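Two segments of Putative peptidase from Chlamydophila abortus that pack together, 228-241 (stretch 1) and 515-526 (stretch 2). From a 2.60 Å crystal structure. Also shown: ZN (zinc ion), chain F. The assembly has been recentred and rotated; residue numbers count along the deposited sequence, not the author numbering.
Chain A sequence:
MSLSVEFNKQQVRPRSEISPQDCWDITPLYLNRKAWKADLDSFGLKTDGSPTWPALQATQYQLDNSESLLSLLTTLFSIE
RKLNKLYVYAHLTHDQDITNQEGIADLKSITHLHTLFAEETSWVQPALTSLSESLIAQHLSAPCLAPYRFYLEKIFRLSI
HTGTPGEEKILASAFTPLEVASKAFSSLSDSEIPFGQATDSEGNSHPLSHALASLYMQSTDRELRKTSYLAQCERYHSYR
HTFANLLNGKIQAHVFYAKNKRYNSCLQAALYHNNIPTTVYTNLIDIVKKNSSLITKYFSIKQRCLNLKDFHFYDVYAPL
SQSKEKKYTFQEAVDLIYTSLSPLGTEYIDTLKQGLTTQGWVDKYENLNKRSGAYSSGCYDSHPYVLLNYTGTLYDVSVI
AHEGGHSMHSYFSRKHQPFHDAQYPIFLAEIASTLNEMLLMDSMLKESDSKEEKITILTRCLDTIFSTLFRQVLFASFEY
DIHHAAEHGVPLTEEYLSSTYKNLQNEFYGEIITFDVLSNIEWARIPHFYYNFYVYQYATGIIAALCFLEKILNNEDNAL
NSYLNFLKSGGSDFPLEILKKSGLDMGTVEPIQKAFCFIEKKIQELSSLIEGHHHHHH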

ATOM      1  N   SER A 228       7.002   2.015 -28.134  1.00 37.60           N
ATOM      2  CA  SER A 228       7.291   1.445 -26.835  1.00 39.73           C
ATOM      3  C   SER A 228       6.132   0.590 -26.326  1.00 43.54           C
ATOM      4  O   SER A 228       6.293  -0.595 -26.017  1.00 48.21           O
ATOM      5  N   TYR A 229       4.951   1.192 -26.260  1.00 42.27           N
ATOM      6  CA  TYR A 229       3.728   0.448 -25.956  1.00 39.19           C
ATOM      7  C   TYR A 229       3.530  -0.769 -26.865  1.00 41.63           C
ATOM      8  O   TYR A 229       3.298  -1.875 -26.384  1.00 46.56           O
ATOM      9  N   LEU A 230       3.613  -0.577 -28.180  1.00 44.17           N
ATOM     10  CA  LEU A 230       3.415  -1.688 -29.109  1.00 41.79           C
ATOM     11  C   LEU A 230       4.475  -2.765 -28.928  1.00 45.78           C
ATOM     12  O   LEU A 230       4.185  -3.959 -29.042  1.00 49.96           O
ATOM     13  N   ALA A 231       5.712  -2.378 -28.643  1.00 46.28           N
ATOM     14  CA  ALA A 231       6.724  -3.429 -28.475  1.00 41.66           C
ATOM     15  C   ALA A 231       6.451  -4.211 -27.192  1.00 46.33           C
ATOM     16  O   ALA A 231       6.587  -5.443 -27.164  1.00 44.27           O
ATOM     17  N   GLN A 232       6.041  -3.511 -26.130  1.00 46.52           N
ATOM     18  CA  GLN A 232       5.664  -4.223 -24.924  1.00 43.37           C
ATOM     19  C   GLN A 232       4.556  -5.229 -25.201  1.00 44.55           C
ATOM     20  O   GLN A 232       4.627  -6.352 -24.732  1.00 46.27           O
ATOM     21  N   CYS A 233       3.550  -4.867 -25.990  1.00 45.93           N
ATOM     22  CA  CYS A 233       2.495  -5.840 -26.262  1.00 45.19           C
ATOM     23  C   CYS A 233       3.037  -7.053 -27.005  1.00 47.97           C
ATOM     24  O   CYS A 233       2.675  -8.187 -26.703  1.00 46.15           O
ATOM     25  N   GLU A 234       3.898  -6.822 -27.990  1.00 48.65           N
ATOM     26  CA  GLU A 234       4.424  -7.943 -28.759  1.00 49.29           C
ATOM     27  C   GLU A 234       5.236  -8.901 -27.881  1.00 46.24           C
ATOM     28  O   GLU A 234       5.148 -10.125 -28.032  1.00 46.93           O
ATOM     29  N   ARG A 235       5.990  -8.350 -26.937  1.00 40.64           N
ATOM     30  CA  ARG A 235       6.765  -9.171 -26.023  1.00 37.04           C
ATOM     31  C   ARG A 235       5.871 -10.200 -25.337  1.00 42.71           C
ATOM     32  O   ARG A 235       6.193 -11.376 -25.314  1.00 44.68           O
ATOM     33  N   TYR A 236       4.734  -9.767 -24.795  1.00 40.23           N
ATOM     34  CA  TYR A 236       3.892 -10.674 -24.044  1.00 35.41           C
ATOM     35  C   TYR A 236       3.044 -11.553 -24.943  1.00 38.88           C
ATOM     36  O   TYR A 236       2.815 -12.738 -24.678  1.00 42.30           O
ATOM     37  N   HIS A 237       2.573 -10.972 -26.023  1.00 41.53           N
ATOM     38  CA  HIS A 237       1.709 -11.697 -26.916  1.00 37.66           C
ATOM     39  C   HIS A 237       2.409 -12.972 -27.366  1.00 38.50           C
ATOM     40  O   HIS A 237       1.806 -14.045 -27.421  1.00 41.61           O
ATOM     41  N   SER A 238       3.698 -12.880 -27.658  1.00 38.42           N
ATOM     42  CA  SER A 238       4.388 -14.079 -28.120  1.00 42.61           C
ATOM     43  C   SER A 238       4.564 -15.201 -27.064  1.00 39.13           C
ATOM     44  O   SER A 238       4.863 -16.325 -27.412  1.00 46.50           O
ATOM     45  N   TYR A 239       4.347 -14.923 -25.787  1.00 38.81           N
ATOM     46  CA  TYR A 239       4.343 -16.006 -24.792  1.00 39.86           C
ATOM     47  C   TYR A 239       2.961 -16.136 -24.119  1.00 42.14           C
ATOM     48  O   TYR A 239       2.826 -16.609 -22.975  1.00 39.13           O
ATOM     49  N   ARG A 240       1.932 -15.750 -24.874  1.00 43.48           N
ATOM     50  CA  ARG A 240       0.572 -15.700 -24.367  1.00 38.04           C
ATOM     51  C   ARG A 240       0.031 -17.034 -23.832  1.00 40.13           C
ATOM     52  O   ARG A 240      -0.648 -17.046 -22.813  1.00 41.13           O
ATOM     53  N   HIS A 241       0.352 -18.161 -24.458  1.00 42.25           N
ATOM     54  CA  HIS A 241      -0.153 -19.447 -23.953  1.00 41.71           C
ATOM     55  C   HIS A 241       0.476 -19.815 -22.625  1.00 45.04           C
ATOM     56  O   HIS A 241      -0.193 -20.360 -21.729  1.00 48.48           O
ATOM     57  N   PHE A 515      -8.420   1.196 -29.598  1.00 44.09           N
ATOM     58  CA  PHE A 515      -7.598   0.047 -29.257  1.00 48.26           C
ATOM     59  C   PHE A 515      -6.558  -0.246 -30.308  1.00 46.07           C
ATOM     60  O   PHE A 515      -6.762   0.040 -31.469  1.00 51.63           O
ATOM     61  N   ASP A 516      -5.419  -0.785 -29.889  1.00 45.47           N
ATOM     62  CA  ASP A 516      -4.464  -1.321 -30.835  1.00 41.99           C
ATOM     63  C   ASP A 516      -4.693  -2.815 -30.891  1.00 41.67           C
ATOM     64  O   ASP A 516      -5.454  -3.343 -30.095  1.00 42.69           O
ATOM     65  N   VAL A 517      -4.077  -3.502 -31.844  1.00 48.16           N
ATOM     66  CA  VAL A 517      -4.427  -4.914 -32.077  1.00 48.79           C
ATOM     67  C   VAL A 517      -4.040  -5.827 -30.914  1.00 47.33           C
ATOM     68  O   VAL A 517      -4.634  -6.870 -30.742  1.00 47.95           O
ATOM     69  N   LEU A 518      -3.057  -5.436 -30.106  1.00 49.50           N
ATOM     70  CA  LEU A 518      -2.631  -6.297 -29.010  1.00 45.10           C
ATOM     71  C   LEU A 518      -2.962  -5.742 -27.638  1.00 44.79           C
ATOM     72  O   LEU A 518      -2.504  -6.247 -26.608  1.00 47.11           O
ATOM     73  N   SER A 519      -3.776  -4.701 -27.618  1.00 42.71           N
ATOM     74  CA  SER A 519      -4.039  -3.977 -26.381  1.00 43.73           C
ATOM     75  C   SER A 519      -4.580  -4.877 -25.296  1.00 44.00           C
ATOM     76  O   SER A 519      -4.352  -4.650 -24.109  1.00 50.22           O
ATOM     77  N   ASN A 520      -5.289  -5.911 -25.705  1.00 37.60           N
ATOM     78  CA  ASN A 520      -5.926  -6.772 -24.748  1.00 41.94           C
ATOM     79  C   ASN A 520      -4.997  -7.842 -24.193  1.00 49.40           C
ATOM     80  O   ASN A 520      -5.468  -8.816 -23.608  1.00 54.56           O
ATOM     81  N   ILE A 521      -3.688  -7.688 -24.400  1.00 48.60           N
ATOM     82  CA  ILE A 521      -2.723  -8.648 -23.866  1.00 45.44           C
ATOM     83  C   ILE A 521      -2.254  -8.177 -22.491  1.00 48.39           C
ATOM     84  O   ILE A 521      -1.541  -8.894 -21.806  1.00 47.96           O
ATOM     85  N   GLU A 522      -2.683  -6.979 -22.081  1.00 51.44           N
ATOM     86  CA  GLU A 522      -2.203  -6.373 -20.830  1.00 51.39           C
ATOM     87  C   GLU A 522      -2.257  -7.310 -19.640  1.00 47.82           C
ATOM     88  O   GLU A 522      -1.361  -7.299 -18.802  1.00 50.00           O
ATOM     89  N   TRP A 523      -3.292  -8.134 -19.558  1.00 44.64           N
ATOM     90  CA  TRP A 523      -3.419  -9.020 -18.414  1.00 41.82           C
ATOM     91  C   TRP A 523      -2.157  -9.832 -18.201  1.00 45.53           C
ATOM     92  O   TRP A 523      -1.829 -10.190 -17.069  1.00 50.57           O
ATOM     93  N   ALA A 524      -1.439 -10.109 -19.287  1.00 43.28           N
ATOM     94  CA  ALA A 524      -0.199 -10.883 -19.203  1.00 41.60           C
ATOM     95  C   ALA A 524       0.990 -10.174 -18.513  1.00 44.56           C
ATOM     96  O   ALA A 524       1.852 -10.844 -17.955  1.00 49.68           O
ATOM     97  N   ARG A 525       1.032  -8.840 -18.539  1.00 42.46           N
ATOM     98  CA  ARG A 525       2.145  -8.110 -17.960  1.00 43.28           C
ATOM     99  C   ARG A 525       1.974  -7.793 -16.495  1.00 47.59           C
ATOM    100  O   ARG A 525       2.877  -7.236 -15.894  1.00 50.18           O
ATOM    101  N   ILE A 526       0.836  -8.152 -15.913  1.00 48.93           N
ATOM    102  CA  ILE A 526       0.568  -7.810 -14.524  1.00 49.68           C
ATOM    103  C   ILE A 526       0.977  -8.887 -13.544  1.00 56.39           C
ATOM    104  O   ILE A 526       0.318  -9.913 -13.477  1.00 65.19           O
TER

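The helix of stretch 1 lies against an irregular segment of stretch 2, and the two bury 788 Å² between them. Arg525, Leu518 and Tyr236 cover the most surface, and the rest of the contact can be read around them.

Leu518 points toward the helix where the backbones come close. With chi1 m and chi2 t, it sets its CB 3.5 Å from Cys233 CB, at a place where Leu518 CA and Cys233 CA are 5.8 Å apart; the compact, apolar cysteine, also m and pointing toward stretch 2, suits this buried position. Leu518 CD1 lies 3.9 Å from Glu234 CG, touching the aliphatic part of a side chain whose CA-to-CB bond points away. Leu518 CD2 sits over one face of the His237 imidazole, 3.9 Å from Leu518 CD2 to the ring centroid, a CH-pi contact. His237 (chi1 t) thus offers a flat surface to the leucine.

The CA-to-CB bond of Tyr236 points toward stretch 2 (chi1 m), and its ring packs against Ala524 and Arg525. Arg525 CB stands over the ring face in a second CH-pi contact, 3.8 Å from the ring centroid and 13° off the normal, and Ala524 CB approaches Tyr236 CD1 at 4.0 Å. The phenol hydroxyl is hydrogen-bonded elsewhere in the structure, so the polar end is satisfied while the ring serves as a packing surface. Beside it, Ile521 (chi1 t, chi2 p) spreads its branches over the helix: CG2 lies 3.9 Å from Cys233 CB, CG1 4.2 Å from Tyr236 CB, and CD1 4.1 Å from Arg240 CB.

Arg525 has an unusual chi1 of 9°, between wells; its CA-to-CB bond points sideways, and the side chain extends along the helix. Its CB packs on the Tyr236 face, and its length lets the guanidinium reach Gln232, whose CB lies over one guanidinium face, 3.5 Å from Arg525 NH2. This end of the arginine makes no hydrogen bond across the interface.

The polar link comes from Tyr229. Its CA-to-CB bond runs sideways, but with chi1 t the long ring carries the hydroxyl to stretch 2, where Tyr229 OH and Ser519 OG hydrogen-bond at 2.6 Å. Asp516 N donates to Ser519 OG at 2.9 Å, which ties this contact to the turn from Asp516 to Ser519. Glu522 OE2 lies 3.1 Å from Tyr229 OH, a second possible acceptor.

At the far end of stretch 1, Arg240 NH1 donates to His237 O at 2.9 Å. His241 points away from stretch 2, and its NE2 binds the zinc ion ZN at 2.6 Å; three waters also bind the zinc.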

ATOM      1  CB  SER A 228       7.567   2.580 -25.868  1.00 37.32           C
ATOM      2  OG  SER A 228       7.860   2.055 -24.607  1.00 44.05           O
ATOM      3  CB  TYR A 229       2.518   1.389 -26.041  1.00 43.52           C
ATOM      4  CG  TYR A 229       1.185   0.699 -25.935  1.00 40.31           C
ATOM      5  CD1 TYR A 229       0.645   0.382 -24.688  1.00 36.88           C
ATOM      6  CD2 TYR A 229       0.468   0.341 -27.085  1.00 33.02           C
ATOM      7  CE1 TYR A 229      -0.590  -0.270 -24.576  1.00 37.33           C
ATOM      8  CE2 TYR A 229      -0.767  -0.309 -26.984  1.00 37.32           C
ATOM      9  CZ  TYR A 229      -1.283  -0.609 -25.724  1.00 41.82           C
ATOM     10  OH  TYR A 229      -2.488  -1.245 -25.606  1.00 44.40           O
ATOM     11  CB  LEU A 230       3.400  -1.205 -30.560  1.00 45.55           C
ATOM     12  CG  LEU A 230       2.232  -0.304 -30.979  1.00 44.74           C
ATOM     13  CD1 LEU A 230       2.409   0.138 -32.408  1.00 44.05           C
ATOM     14  CD2 LEU A 230       0.904  -1.008 -30.819  1.00 37.08           C
ATOM     15  CB  ALA A 231       8.132  -2.868 -28.494  1.00 32.68           C
ATOM     16  CB  GLN A 232       5.308  -3.285 -23.784  1.00 45.74           C
ATOM     17  CG  GLN A 232       6.504  -2.577 -23.180  1.00 54.30           C
ATOM     18  CD  GLN A 232       7.694  -3.518 -22.873  1.00 58.70           C
ATOM     19  OE1 GLN A 232       8.452  -3.938 -23.774  1.00 50.71           O
ATOM     20  NE2 GLN A 232       7.873  -3.821 -21.582  1.00 58.73           N
ATOM     21  CB  CYS A 233       1.366  -5.221 -27.065  1.00 47.18           C
ATOM     22  SG  CYS A 233       0.371  -4.019 -26.175  1.00 43.79           S
ATOM     23  CB  GLU A 234       5.236  -7.444 -29.932  1.00 50.09           C
ATOM     24  CG  GLU A 234       4.373  -7.118 -31.111  1.00 64.72           C
ATOM     25  CD  GLU A 234       5.047  -6.175 -32.103  1.00 73.89           C
ATOM     26  OE1 GLU A 234       6.180  -6.473 -32.540  1.00 81.36           O
ATOM     27  OE2 GLU A 234       4.434  -5.142 -32.461  1.00 76.76           O
ATOM     28  CB  ARG A 235       7.523  -8.323 -24.976  1.00 32.25           C
ATOM     29  CG  ARG A 235       8.577  -9.185 -24.242  1.00 45.26           C
ATOM     30  CD  ARG A 235       9.661  -8.434 -23.489  1.00 40.65           C
ATOM     31  NE  ARG A 235       9.249  -8.235 -22.115  1.00 46.08           N
ATOM     32  CZ  ARG A 235       9.807  -8.842 -21.084  1.00 46.07           C
ATOM     33  NH1 ARG A 235      10.818  -9.664 -21.258  1.00 38.95           N
ATOM     34  NH2 ARG A 235       9.344  -8.614 -19.874  1.00 54.03           N
ATOM     35  CB  TYR A 236       3.048  -9.897 -23.028  1.00 36.13           C
ATOM     36  CG  TYR A 236       3.919  -9.411 -21.880  1.00 41.55           C
ATOM     37  CD1 TYR A 236       4.050 -10.165 -20.711  1.00 38.51           C
ATOM     38  CD2 TYR A 236       4.653  -8.232 -21.987  1.00 31.91           C
ATOM     39  CE1 TYR A 236       4.862  -9.751 -19.690  1.00 36.87           C
ATOM     40  CE2 TYR A 236       5.442  -7.801 -20.958  1.00 39.15           C
ATOM     41  CZ  TYR A 236       5.564  -8.571 -19.821  1.00 41.67           C
ATOM     42  OH  TYR A 236       6.376  -8.141 -18.798  1.00 44.54           O
ATOM     43  CB  HIS A 237       1.351 -10.813 -28.099  1.00 41.26           C
ATOM     44  CG  HIS A 237       0.640 -11.539 -29.186  1.00 47.32           C
ATOM     45  ND1 HIS A 237      -0.652 -12.008 -29.038  1.00 45.71           N
ATOM     46  CD2 HIS A 237       1.049 -11.913 -30.425  1.00 43.08           C
ATOM     47  CE1 HIS A 237      -1.017 -12.619 -30.152  1.00 46.22           C
ATOM     48  NE2 HIS A 237      -0.000 -12.587 -31.000  1.00 52.59           N
ATOM     49  CB  SER A 238       5.700 -13.710 -28.790  1.00 42.57           C
ATOM     50  OG  SER A 238       6.440 -12.849 -27.959  1.00 54.45           O
ATOM     51  CB  TYR A 239       5.510 -15.860 -23.787  1.00 41.55           C
ATOM     52  CG  TYR A 239       6.820 -16.173 -24.443  1.00 43.15           C
ATOM     53  CD1 TYR A 239       7.273 -17.485 -24.538  1.00 50.14           C
ATOM     54  CD2 TYR A 239       7.574 -15.180 -25.041  1.00 45.78           C
ATOM     55  CE1 TYR A 239       8.462 -17.803 -25.203  1.00 47.68           C
ATOM     56  CE2 TYR A 239       8.764 -15.487 -25.700  1.00 45.89           C
ATOM     57  CZ  TYR A 239       9.198 -16.803 -25.783  1.00 43.50           C
ATOM     58  OH  TYR A 239      10.379 -17.111 -26.430  1.00 46.26           O
ATOM     59  CB  ARG A 240      -0.365 -15.068 -25.403  1.00 37.37           C
ATOM     60  CG  ARG A 240      -0.552 -15.872 -26.681  1.00 41.81           C
ATOM     61  CD  ARG A 240      -1.339 -15.074 -27.740  1.00 40.72           C
ATOM     62  NE  ARG A 240      -1.495 -15.816 -28.997  1.00 48.70           N
ATOM     63  CZ  ARG A 240      -0.540 -15.941 -29.920  1.00 48.96           C
ATOM     64  NH1 ARG A 240       0.650 -15.372 -29.740  1.00 36.03           N
ATOM     65  NH2 ARG A 240      -0.774 -16.644 -31.020  1.00 46.65           N
ATOM     66  CB  HIS A 241       0.062 -20.549 -24.975  1.00 44.43           C
ATOM     67  CG  HIS A 241      -0.518 -20.215 -26.306  1.00 48.02           C
ATOM     68  ND1 HIS A 241       0.242 -19.701 -27.342  1.00 51.10           N
ATOM     69  CD2 HIS A 241      -1.801 -20.239 -26.744  1.00 39.29           C
ATOM     70  CE1 HIS A 241      -0.548 -19.450 -28.372  1.00 56.05           C
ATOM     71  NE2 HIS A 241      -1.791 -19.768 -28.035  1.00 53.61           N
ATOM     72  CB  PHE A 515      -8.463  -1.193 -29.034  1.00 49.70           C
ATOM     73  CG  PHE A 515      -9.381  -1.067 -27.870  1.00 54.42           C
ATOM     74  CD1 PHE A 515      -9.236  -0.012 -26.972  1.00 58.53           C
ATOM     75  CD2 PHE A 515     -10.371  -2.002 -27.641  1.00 63.59           C
ATOM     76  CE1 PHE A 515     -10.073   0.131 -25.871  1.00 55.94           C
ATOM     77  CE2 PHE A 515     -11.228  -1.867 -26.531  1.00 68.75           C
ATOM     78  CZ  PHE A 515     -11.066  -0.781 -25.650  1.00 58.89           C
ATOM     79  CB  ASP A 516      -3.045  -0.971 -30.440  1.00 44.43           C
ATOM     80  CG  ASP A 516      -2.746   0.492 -30.633  1.00 51.59           C
ATOM     81  OD1 ASP A 516      -2.200   0.868 -31.710  1.00 53.88           O
ATOM     82  OD2 ASP A 516      -3.063   1.270 -29.710  1.00 52.97           O
ATOM     83  CB  VAL A 517      -3.854  -5.450 -33.423  1.00 48.89           C
ATOM     84  CG1 VAL A 517      -4.444  -4.689 -34.569  1.00 48.50           C
ATOM     85  CG2 VAL A 517      -2.332  -5.284 -33.474  1.00 54.20           C
ATOM     86  CB  LEU A 518      -1.142  -6.585 -29.137  1.00 48.58           C
ATOM     87  CG  LEU A 518      -0.932  -7.462 -30.383  1.00 53.91           C
ATOM     88  CD1 LEU A 518       0.531  -7.792 -30.610  1.00 43.25           C
ATOM     89  CD2 LEU A 518      -1.809  -8.761 -30.353  1.00 52.94           C
ATOM     90  CB  SER A 519      -5.010  -2.834 -26.633  1.00 37.93           C
ATOM     91  OG  SER A 519      -4.339  -1.826 -27.351  1.00 45.04           O
ATOM     92  CB  ASN A 520      -7.124  -7.433 -25.407  1.00 45.85           C
ATOM     93  CG  ASN A 520      -6.727  -8.342 -26.535  1.00 50.96           C
ATOM     94  OD1 ASN A 520      -5.850  -8.020 -27.339  1.00 51.87           O
ATOM     95  ND2 ASN A 520      -7.363  -9.497 -26.599  1.00 56.93           N
ATOM     96  CB  ILE A 521      -1.508  -8.852 -24.831  1.00 45.88           C
ATOM     97  CG1 ILE A 521      -0.791 -10.178 -24.580  1.00 40.09           C
ATOM     98  CG2 ILE A 521      -0.499  -7.732 -24.685  1.00 43.30           C
ATOM     99  CD1 ILE A 521      -1.712 -11.354 -24.381  1.00 40.38           C
ATOM    100  CB  GLU A 522      -2.924  -5.056 -20.507  1.00 62.21           C
ATOM    101  CG  GLU A 522      -2.147  -3.803 -20.941  1.00 78.88           C
ATOM    102  CD  GLU A 522      -3.043  -2.718 -21.557  1.00 88.29           C
ATOM    103  OE1 GLU A 522      -3.880  -2.145 -20.808  1.00 93.41           O
ATOM    104  OE2 GLU A 522      -2.903  -2.442 -22.786  1.00 82.58           O
ATOM    105  CB  TRP A 523      -4.598  -9.953 -18.579  1.00 37.82           C
ATOM    106  CG  TRP A 523      -4.475 -10.838 -19.748  1.00 38.10           C
ATOM    107  CD1 TRP A 523      -5.018 -10.639 -20.964  1.00 38.92           C
ATOM    108  CD2 TRP A 523      -3.793 -12.096 -19.808  1.00 42.68           C
ATOM    109  NE1 TRP A 523      -4.708 -11.682 -21.801  1.00 40.50           N
ATOM    110  CE2 TRP A 523      -3.957 -12.594 -21.113  1.00 38.19           C
ATOM    111  CE3 TRP A 523      -3.055 -12.850 -18.882  1.00 41.03           C
ATOM    112  CZ2 TRP A 523      -3.399 -13.801 -21.535  1.00 34.90           C
ATOM    113  CZ3 TRP A 523      -2.518 -14.057 -19.295  1.00 41.78           C
ATOM    114  CH2 TRP A 523      -2.699 -14.526 -20.617  1.00 38.33           C
ATOM    115  CB  ALA A 524       0.194 -11.392 -20.559  1.00 37.03           C
ATOM    116  CB  ARG A 525       2.456  -6.821 -18.726  1.00 44.33           C
ATOM    117  CG  ARG A 525       1.424  -6.451 -19.778  1.00 51.94           C
ATOM    118  CD  ARG A 525       1.974  -5.609 -20.975  1.00 49.16           C
ATOM    119  NE  ARG A 525       2.825  -4.468 -20.592  1.00 56.71           N
ATOM    120  CZ  ARG A 525       2.894  -3.314 -21.265  1.00 60.33           C
ATOM    121  NH1 ARG A 525       2.144  -3.118 -22.347  1.00 60.85           N
ATOM    122  NH2 ARG A 525       3.706  -2.344 -20.851  1.00 61.08           N
ATOM    123  CB  ILE A 526      -0.900  -7.639 -14.296  1.00 45.89           C
ATOM    124  CG1 ILE A 526      -1.463  -6.571 -15.216  1.00 46.93           C
ATOM    125  CG2 ILE A 526      -1.157  -7.289 -12.839  1.00 47.37           C
ATOM    126  CD1 ILE A 526      -2.956  -6.631 -15.251  1.00 49.89           C
TER
HETATM  127 ZN    ZN F 705      -4.151 -19.562 -29.087  0.50 69.68          ZN
HETATM  128  O   HOH W   1      -4.008 -18.315 -31.070  0.50 29.09           O
HETATM  129  O   HOH W   2      -3.784 -21.734 -28.163  0.50 26.59           O
HETATM  130  O   HOH W   3      -5.627 -18.938 -27.420  0.50 36.38           O